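Local coordinates for Sca-family protein (PDB 4LQ8) that probably takes part in cell adhesion as surface cell antigen 4 of Rickettsia, whose N-terminal head region forms this chain, at residues 147-152 with 258-263; 64-69 with 273-278; 167-172 with 239-244. All coordinates share one frame; numbering follows the deposited sequence.

Contact 1: 147-152 with 258-263; sequences AGYKNV and YFTAHY
Tyr149 lays its ring against the start of strand 258-265, so that Tyr258 and Thr260 meet it at different places. The close packing is all round the Tyr149 ring, most of it with Tyr258. Tyr258 CB stands over the face of the Tyr149 ring, 4.3 Å from its centroid and 9° from the normal, in a CH-pi contact. The ring of Tyr258 turns an edge to the same aromatic system, an offset edge-to-face pair with centroids 5.6 Å apart and planes at 62°. Its CD1 also lies 3.7 Å from Tyr149 CB, as the two side chains run past one another in opposite senses. Tyrosine suits position 149 because its apolar ring fills the buried layer while its hydroxyl reaches beyond it to hydrogen-bond with Ser277 OG.

This is a helix packed on a β-sheet: helix 135-155 packs against strand 258-265, which runs antiparallel to both 236-245 and 271-277. Thr260 splits its duties on that face. With chi1 at 76°, OG1 sits between the backbone N and the carbonyl carbon, where it shares a hydrogen bond of 2.7 Å with His262 NE2 and is also bonded to Ser277 OG. The methyl CG2 goes to Tyr149, approaching CE1 obliquely at 3.6 Å. A β-branched residue thus serves both apolar and polar neighbours.

The rest of the helical turn is far looser. Ala147 and Asn151 lie on its exposed side, well clear of the strand, and Lys150 points away from it, ending in a salt bridge with Asp254.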
loop_
_atom_site.group_PDB
_atom_site.type_symbol
_atom_site.label_atom_id
_atom_site.label_comp_id
_atom_site.label_asym_id
_atom_site.label_seq_id
_atom_site.Cartn_x
_atom_site.Cartn_y
_atom_site.Cartn_z
ATOM N N ALA A 147 -8.463 -6.270 -8.983
ATOM C CA ALA A 147 -9.352 -5.533 -9.887
ATOM C C ALA A 147 -9.150 -4.022 -9.736
ATOM O O ALA A 147 -9.134 -3.321 -10.737
ATOM C CB ALA A 147 -10.806 -5.908 -9.619
ATOM N N GLY A 148 -8.964 -3.562 -8.501
ATOM C CA GLY A 148 -8.754 -2.162 -8.167
ATOM C C GLY A 148 -7.509 -1.594 -8.810
ATOM O O GLY A 148 -7.590 -0.555 -9.479
ATOM N N TYR A 149 -6.352 -2.286 -8.638
ATOM C CA TYR A 149 -5.088 -1.842 -9.230
ATOM C C TYR A 149 -5.152 -1.861 -10.754
ATOM O O TYR A 149 -4.679 -0.919 -11.380
ATOM C CB TYR A 149 -3.874 -2.616 -8.667
ATOM C CG TYR A 149 -3.546 -2.234 -7.237
ATOM C CD1 TYR A 149 -3.239 -0.920 -6.901
ATOM C CD2 TYR A 149 -3.524 -3.190 -6.219
ATOM C CE1 TYR A 149 -2.974 -0.553 -5.586
ATOM C CE2 TYR A 149 -3.234 -2.835 -4.895
ATOM C CZ TYR A 149 -2.968 -1.513 -4.584
ATOM O OH TYR A 149 -2.674 -1.130 -3.293
ATOM N N LYS A 150 -5.780 -2.904 -11.339
ATOM C CA LYS A 150 -5.953 -3.042 -12.792
ATOM C C LYS A 150 -6.782 -1.885 -13.336
ATOM O O LYS A 150 -6.433 -1.328 -14.371
ATOM C CB LYS A 150 -6.651 -4.369 -13.162
ATOM C CG LYS A 150 -5.723 -5.567 -13.282
ATOM C CD LYS A 150 -6.523 -6.854 -13.566
ATOM C CE LYS A 150 -5.702 -8.116 -13.414
ATOM N NZ LYS A 150 -6.555 -9.336 -13.381
ATOM N N ASN A 151 -7.876 -1.533 -12.649
ATOM C CA ASN A 151 -8.751 -0.447 -13.085
ATOM C C ASN A 151 -8.077 0.906 -12.984
ATOM O O ASN A 151 -8.228 1.710 -13.890
ATOM C CB ASN A 151 -10.110 -0.484 -12.362
ATOM C CG ASN A 151 -10.966 -1.667 -12.790
ATOM O OD1 ASN A 151 -10.549 -2.558 -13.546
ATOM N ND2 ASN A 151 -12.183 -1.715 -12.312
ATOM N N VAL A 152 -7.280 1.135 -11.937
ATOM C CA VAL A 152 -6.525 2.393 -11.789
ATOM C C VAL A 152 -5.495 2.521 -12.923
ATOM O O VAL A 152 -5.469 3.539 -13.626
ATOM C CB VAL A 152 -5.900 2.559 -10.378
ATOM C CG1 VAL A 152 -4.948 3.751 -10.317
ATOM C CG2 VAL A 152 -6.993 2.700 -9.326
ATOM N N TYR A 258 0.298 -4.048 -5.735
ATOM C CA TYR A 258 1.278 -2.969 -5.667
ATOM C C TYR A 258 1.287 -2.211 -4.355
ATOM O O TYR A 258 0.307 -2.207 -3.609
ATOM C CB TYR A 258 0.924 -1.928 -6.771
ATOM C CG TYR A 258 0.899 -2.487 -8.181
ATOM C CD1 TYR A 258 -0.214 -3.170 -8.665
ATOM C CD2 TYR A 258 1.981 -2.322 -9.036
ATOM C CE1 TYR A 258 -0.210 -3.761 -9.930
ATOM C CE2 TYR A 258 1.978 -2.865 -10.324
ATOM C CZ TYR A 258 0.885 -3.595 -10.758
ATOM O OH TYR A 258 0.858 -4.121 -12.015
ATOM N N PHE A 259 2.418 -1.542 -4.103
ATOM C CA PHE A 259 2.550 -0.557 -3.060
ATOM C C PHE A 259 2.498 0.757 -3.840
ATOM O O PHE A 259 3.263 0.922 -4.791
ATOM C CB PHE A 259 3.859 -0.680 -2.269
ATOM C CG PHE A 259 3.948 0.414 -1.225
ATOM C CD1 PHE A 259 3.193 0.348 -0.056
ATOM C CD2 PHE A 259 4.762 1.529 -1.427
ATOM C CE1 PHE A 259 3.240 1.385 0.885
ATOM C CE2 PHE A 259 4.818 2.558 -0.475
ATOM C CZ PHE A 259 4.053 2.479 0.669
ATOM N N THR A 260 1.549 1.649 -3.515
ATOM C CA THR A 260 1.439 2.912 -4.236
ATOM C C THR A 260 1.715 4.072 -3.306
ATOM O O THR A 260 1.505 3.945 -2.110
ATOM C CB THR A 260 0.097 3.043 -5.018
ATOM O OG1 THR A 260 -0.960 3.334 -4.108
ATOM C CG2 THR A 260 -0.240 1.790 -5.887
ATOM N N ALA A 261 2.203 5.199 -3.863
ATOM C CA ALA A 261 2.515 6.412 -3.126
ATOM C C ALA A 261 2.086 7.600 -3.986
ATOM O O ALA A 261 2.357 7.637 -5.194
ATOM C CB ALA A 261 4.011 6.463 -2.791
ATOM N N HIS A 262 1.350 8.532 -3.365
ATOM C CA HIS A 262 0.691 9.658 -4.025
ATOM C C HIS A 262 1.136 10.985 -3.490
ATOM O O HIS A 262 0.887 11.317 -2.340
ATOM C CB HIS A 262 -0.838 9.447 -3.920
ATOM C CG HIS A 262 -1.207 8.071 -4.365
ATOM N ND1 HIS A 262 -1.249 7.736 -5.716
ATOM C CD2 HIS A 262 -1.397 6.947 -3.628
ATOM C CE1 HIS A 262 -1.510 6.440 -5.756
ATOM N NE2 HIS A 262 -1.610 5.926 -4.521
ATOM N N TYR A 263 1.862 11.724 -4.319
ATOM C CA TYR A 263 2.441 13.017 -3.976
ATOM C C TYR A 263 1.784 14.076 -4.834
ATOM O O TYR A 263 1.835 13.996 -6.059
ATOM C CB TYR A 263 3.965 13.030 -4.237
ATOM C CG TYR A 263 4.763 11.971 -3.502
ATOM C CD1 TYR A 263 4.840 10.663 -3.983
ATOM C CD2 TYR A 263 5.508 12.293 -2.367
ATOM C CE1 TYR A 263 5.645 9.710 -3.358
ATOM C CE2 TYR A 263 6.302 11.347 -1.730
ATOM C CZ TYR A 263 6.363 10.053 -2.221
ATOM O OH TYR A 263 7.130 9.122 -1.577
#

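Contact 2: 64-69 with 273-278; sequences PITKAV and LKEISS
The carboxylate of Glu275 is the flat group here, and it plays no part in meeting Thr66: that residue touches the methylene CB instead, through its methyl CG2 at 3.8 Å, the two side chains crossing at a slant. A bend at chi2 (58°) carries the acid group away from the threonine, and its oxygens are held by other residues. OE1 accepts from Ser325, while OE2 forms a salt bridge with Arg70, which follows Val69 in helix 64-90, and takes a hydrogen bond from Gln324 N; together these would help a buried glutamate keep its negative charge. The hydroxyl of Thr66 is likewise engaged, with Glu264.

Glu275 and its neighbour Lys274 both pair with His262, a classic β bulge in strand 271-277. Helix 64-90 begins against this strand, presenting Thr66 and Val69, one turn apart, to Glu275 and Ser277, two residues apart on one strand face.

With chi1 at 170°, Val69 points CG1 at Ser277, 3.6 Å from OG and 3.7 Å from CB. Small serine lets the valine methyl close in, and its hydroxyl is engaged by Thr260 and Tyr149. The side chain of His262 borders both Thr66 and Val69.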
loop_
_atom_site.group_PDB
_atom_site.type_symbol
_atom_site.label_atom_id
_atom_site.label_comp_id
_atom_site.label_asym_id
_atom_site.label_seq_id
_atom_site.Cartn_x
_atom_site.Cartn_y
_atom_site.Cartn_z
ATOM N N PRO A 64 -7.006 13.336 -9.630
ATOM C CA PRO A 64 -7.748 12.117 -10.027
ATOM C C PRO A 64 -7.112 10.776 -9.673
ATOM O O PRO A 64 -7.847 9.818 -9.485
ATOM C CB PRO A 64 -7.909 12.267 -11.552
ATOM C CG PRO A 64 -7.656 13.701 -11.827
ATOM C CD PRO A 64 -6.650 14.140 -10.816
ATOM N N ILE A 65 -5.771 10.698 -9.569
ATOM C CA ILE A 65 -5.102 9.441 -9.223
ATOM C C ILE A 65 -5.358 9.108 -7.763
ATOM O O ILE A 65 -5.778 7.996 -7.457
ATOM C CB ILE A 65 -3.579 9.452 -9.552
ATOM C CG1 ILE A 65 -3.259 10.054 -10.974
ATOM C CG2 ILE A 65 -2.927 8.078 -9.337
ATOM C CD1 ILE A 65 -4.021 9.627 -12.112
ATOM N N THR A 66 -5.079 10.058 -6.860
ATOM C CA THR A 66 -5.271 9.906 -5.415
ATOM C C THR A 66 -6.729 9.541 -5.144
ATOM O O THR A 66 -6.980 8.587 -4.406
ATOM C CB THR A 66 -4.890 11.191 -4.697
ATOM O OG1 THR A 66 -3.625 11.646 -5.179
ATOM C CG2 THR A 66 -4.866 11.033 -3.174
ATOM N N LYS A 67 -7.676 10.259 -5.794
ATOM C CA LYS A 67 -9.102 9.996 -5.647
ATOM C C LYS A 67 -9.449 8.559 -6.110
ATOM O O LYS A 67 -10.114 7.848 -5.366
ATOM C CB LYS A 67 -9.943 11.045 -6.392
ATOM C CG LYS A 67 -11.447 10.920 -6.080
ATOM C CD LYS A 67 -12.242 12.066 -6.651
ATOM C CE LYS A 67 -13.717 11.978 -6.321
ATOM N NZ LYS A 67 -14.435 13.210 -6.721
ATOM N N ALA A 68 -8.951 8.127 -7.290
ATOM C CA ALA A 68 -9.194 6.775 -7.817
ATOM C C ALA A 68 -8.677 5.697 -6.865
ATOM O O ALA A 68 -9.368 4.702 -6.642
ATOM C CB ALA A 68 -8.561 6.608 -9.181
ATOM N N VAL A 69 -7.483 5.897 -6.282
ATOM C CA VAL A 69 -6.921 4.931 -5.333
ATOM C C VAL A 69 -7.773 4.883 -4.034
ATOM O O VAL A 69 -7.987 3.803 -3.495
ATOM C CB VAL A 69 -5.392 5.157 -5.104
ATOM C CG1 VAL A 69 -4.843 4.316 -3.949
ATOM C CG2 VAL A 69 -4.626 4.841 -6.389
ATOM N N LEU A 273 3.407 14.209 0.148
ATOM C CA LEU A 273 2.849 12.870 0.302
ATOM C C LEU A 273 1.444 12.936 0.906
ATOM O O LEU A 273 1.283 13.317 2.065
ATOM C CB LEU A 273 3.802 11.978 1.105
ATOM C CG LEU A 273 3.375 10.509 1.347
ATOM C CD1 LEU A 273 3.137 9.747 0.021
ATOM C CD2 LEU A 273 4.430 9.795 2.184
ATOM N N LYS A 274 0.420 12.600 0.095
ATOM C CA LYS A 274 -0.985 12.689 0.517
ATOM C C LYS A 274 -1.595 11.340 0.832
ATOM O O LYS A 274 -2.578 11.251 1.581
ATOM C CB LYS A 274 -1.829 13.371 -0.607
ATOM C CG LYS A 274 -1.376 14.808 -0.963
ATOM C CD LYS A 274 -1.809 15.836 0.066
ATOM C CE LYS A 274 -1.280 17.210 -0.248
ATOM N NZ LYS A 274 -1.679 18.191 0.796
ATOM N N GLU A 275 -1.073 10.293 0.192
ATOM C CA GLU A 275 -1.692 8.979 0.326
ATOM C C GLU A 275 -0.748 7.896 -0.079
ATOM O O GLU A 275 0.169 8.118 -0.868
ATOM C CB GLU A 275 -2.923 8.935 -0.611
ATOM C CG GLU A 275 -4.068 8.059 -0.153
ATOM C CD GLU A 275 -4.651 8.410 1.206
ATOM O OE1 GLU A 275 -4.191 7.826 2.205
ATOM O OE2 GLU A 275 -5.545 9.278 1.281
ATOM N N ILE A 276 -0.982 6.711 0.470
ATOM C CA ILE A 276 -0.310 5.469 0.111
ATOM C C ILE A 276 -1.384 4.392 0.052
ATOM O O ILE A 276 -2.500 4.602 0.543
ATOM C CB ILE A 276 0.866 5.065 1.048
ATOM C CG1 ILE A 276 0.363 4.727 2.501
ATOM C CG2 ILE A 276 2.004 6.107 1.029
ATOM C CD1 ILE A 276 1.444 4.051 3.421
ATOM N N SER A 277 -1.061 3.246 -0.537
ATOM C CA SER A 277 -1.958 2.090 -0.515
ATOM C C SER A 277 -1.151 0.831 -0.674
ATOM O O SER A 277 -0.033 0.864 -1.192
ATOM C CB SER A 277 -3.040 2.181 -1.596
ATOM O OG SER A 277 -2.632 1.641 -2.843
ATOM N N SER A 278 -1.757 -0.287 -0.297
ATOM C CA SER A 278 -1.181 -1.608 -0.472
ATOM C C SER A 278 -2.268 -2.639 -0.264
ATOM O O SER A 278 -3.299 -2.312 0.337
ATOM C CB SER A 278 -0.047 -1.824 0.531
ATOM O OG SER A 278 -0.527 -2.179 1.815
#

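Contact 3: 167-172 with 239-244; sequences KPVQWE and LSMVAL
Met241 reaches Trp171 by a fold in its own chain: CG lies beside the backbone N, anti to the carbonyl carbon, and the bend at chi2 (-61°) then swings the sulfur and terminal methyl across to segment 167-172. Trp171 has the same kind of first torsion (chi1 -68°), which directs the indole from its loop toward the methionine. The two side chains meet askew. Methyl CE lies 3.8 Å from CZ2, the benzo carbon next to the ring fusion on the NE1 side, and approaches obliquely. SD is 4.0 Å from CZ2 and 5.3 Å from the six-membered ring centroid; at 79° from the normal, the sulfur is at the ring edge, a Met-aromatic contact.

Val169 supports the tryptophan from within the same loop, its CG1 standing 3.5 Å above the indole plane toward the rim. Its other methyl, CG2, comes to 4.3 Å from Met241 CE, a looser touch, so the two branches of the valine serve two neighbours. A flexible, unbranched methionine suits this place because its tip can reach both the valine methyl and the indole.

The indole nitrogen is held as well: Trp171 NE1 donates to Asp32 OD2, while OD1 of that aspartate accepts from Val242 N. One carboxylate thereby links the two segments through a third, and helps fix the rotation of the indole.

Met241 and Trp171 both also touch Leu196 and Ile224. These belong to the antiparallel sheet that strand 172-173 joins, whereas Met241 comes from the mixed sheet with strand 167-168. The arrangement is a largely apolar interface between two β-sheets, closed at the point where the chain passes from one to the other.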
loop_
_atom_site.group_PDB
_atom_site.type_symbol
_atom_site.label_atom_id
_atom_site.label_comp_id
_atom_site.label_asym_id
_atom_site.label_seq_id
_atom_site.Cartn_x
_atom_site.Cartn_y
_atom_site.Cartn_z
ATOM N N LYS A 167 3.281 5.071 -17.018
ATOM C CA LYS A 167 4.261 4.500 -17.923
ATOM C C LYS A 167 5.172 3.602 -17.066
ATOM O O LYS A 167 5.295 3.853 -15.862
ATOM C CB LYS A 167 5.086 5.621 -18.588
ATOM C CG LYS A 167 4.394 6.241 -19.781
ATOM C CD LYS A 167 5.367 7.053 -20.592
ATOM C CE LYS A 167 4.794 7.380 -21.956
ATOM N NZ LYS A 167 5.789 8.048 -22.844
ATOM N N PRO A 168 5.824 2.566 -17.646
ATOM C CA PRO A 168 6.739 1.757 -16.841
ATOM C C PRO A 168 7.902 2.601 -16.304
ATOM O O PRO A 168 8.410 3.485 -17.006
ATOM C CB PRO A 168 7.228 0.679 -17.832
ATOM C CG PRO A 168 6.191 0.675 -18.952
ATOM C CD PRO A 168 5.807 2.109 -19.055
ATOM N N VAL A 169 8.294 2.354 -15.043
ATOM C CA VAL A 169 9.429 3.054 -14.427
ATOM C C VAL A 169 10.704 2.656 -15.188
ATOM O O VAL A 169 10.895 1.482 -15.502
ATOM C CB VAL A 169 9.535 2.774 -12.894
ATOM C CG1 VAL A 169 10.818 3.350 -12.304
ATOM C CG2 VAL A 169 8.320 3.333 -12.157
ATOM N N GLN A 170 11.532 3.634 -15.552
ATOM C CA GLN A 170 12.770 3.341 -16.269
ATOM C C GLN A 170 13.926 3.288 -15.273
ATOM O O GLN A 170 14.591 4.302 -15.039
ATOM C CB GLN A 170 13.042 4.346 -17.417
ATOM C CG GLN A 170 12.010 4.329 -18.559
ATOM C CD GLN A 170 12.031 3.055 -19.372
ATOM O OE1 GLN A 170 11.133 2.209 -19.269
ATOM N NE2 GLN A 170 13.043 2.900 -20.219
ATOM N N TRP A 171 14.117 2.107 -14.642
ATOM C CA TRP A 171 15.189 1.872 -13.677
ATOM C C TRP A 171 16.496 1.711 -14.425
ATOM O O TRP A 171 16.567 0.969 -15.411
ATOM C CB TRP A 171 14.952 0.590 -12.871
ATOM C CG TRP A 171 13.789 0.649 -11.931
ATOM C CD1 TRP A 171 12.603 -0.004 -12.059
ATOM C CD2 TRP A 171 13.730 1.353 -10.677
ATOM N NE1 TRP A 171 11.799 0.264 -10.980
ATOM C CE2 TRP A 171 12.475 1.066 -10.097
ATOM C CE3 TRP A 171 14.610 2.218 -9.995
ATOM C CZ2 TRP A 171 12.060 1.639 -8.886
ATOM C CZ3 TRP A 171 14.206 2.762 -8.783
ATOM C CH2 TRP A 171 12.951 2.462 -8.236
ATOM N N GLU A 172 17.541 2.385 -13.932
ATOM C CA GLU A 172 18.882 2.279 -14.480
ATOM C C GLU A 172 19.743 1.595 -13.447
ATOM O O GLU A 172 19.699 1.954 -12.263
ATOM C CB GLU A 172 19.447 3.656 -14.839
ATOM C CG GLU A 172 18.811 4.265 -16.079
ATOM C CD GLU A 172 19.650 5.348 -16.723
ATOM O OE1 GLU A 172 20.311 5.056 -17.746
ATOM O OE2 GLU A 172 19.665 6.484 -16.195
ATOM N N LEU A 239 3.386 6.828 -7.759
ATOM C CA LEU A 239 4.235 5.664 -7.922
ATOM C C LEU A 239 3.487 4.409 -7.645
ATOM O O LEU A 239 2.728 4.346 -6.680
ATOM C CB LEU A 239 5.428 5.746 -6.958
ATOM C CG LEU A 239 6.292 7.028 -7.012
ATOM C CD1 LEU A 239 7.325 6.996 -5.895
ATOM C CD2 LEU A 239 6.963 7.189 -8.396
ATOM N N SER A 240 3.686 3.384 -8.494
ATOM C CA SER A 240 3.070 2.057 -8.344
ATOM C C SER A 240 4.174 1.033 -8.462
ATOM O O SER A 240 4.656 0.794 -9.556
ATOM C CB SER A 240 2.002 1.816 -9.411
ATOM O OG SER A 240 0.860 2.632 -9.213
ATOM N N MET A 241 4.599 0.460 -7.332
ATOM C CA MET A 241 5.680 -0.518 -7.267
ATOM C C MET A 241 5.120 -1.907 -7.046
ATOM O O MET A 241 4.457 -2.170 -6.042
ATOM C CB MET A 241 6.725 -0.108 -6.191
ATOM C CG MET A 241 7.303 1.312 -6.409
ATOM S SD MET A 241 8.203 1.530 -7.984
ATOM C CE MET A 241 8.726 3.221 -7.828
ATOM N N VAL A 242 5.347 -2.784 -8.020
ATOM C CA VAL A 242 4.808 -4.141 -7.999
ATOM C C VAL A 242 5.430 -5.003 -6.862
ATOM O O VAL A 242 6.608 -4.851 -6.500
ATOM C CB VAL A 242 4.903 -4.810 -9.407
ATOM C CG1 VAL A 242 6.348 -5.222 -9.752
ATOM C CG2 VAL A 242 3.944 -5.999 -9.525
ATOM N N ALA A 243 4.609 -5.893 -6.312
ATOM C CA ALA A 243 5.007 -6.870 -5.303
ATOM C C ALA A 243 5.952 -7.863 -5.980
ATOM O O ALA A 243 5.817 -8.100 -7.182
ATOM C CB ALA A 243 3.771 -7.606 -4.808
ATOM N N LEU A 244 6.919 -8.413 -5.245
ATOM C CA LEU A 244 7.829 -9.395 -5.835
ATOM C C LEU A 244 7.537 -10.746 -5.230
ATOM O O LEU A 244 7.231 -10.828 -4.034
ATOM C CB LEU A 244 9.309 -9.046 -5.573
ATOM C CG LEU A 244 9.899 -7.837 -6.293
ATOM C CD1 LEU A 244 11.372 -7.693 -5.962
ATOM C CD2 LEU A 244 9.726 -7.928 -7.816
#

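How the contacts relate
All three contacts reach one mixed sheet, on neighbouring strands 236-245, 258-265 and 271-277. Contacts 1 and 2, with centres about 7 Å apart, set helices 135-155 and 64-90 on this sheet; their strands are joined by a probable hydrogen bond of 2.8 Å from Lys274 N to His262 O. Contact 3 lies about 12 Å from contact 1, centre to centre, and is tied to it by probable backbone bonds, such as Phe259 N to Met241 O at 2.9 Å. Contacts 2 and 3 are about 16 Å apart between centres and do not touch. Along the chain they nest: contact 3 inside contact 1, and contact 1 inside contact 2.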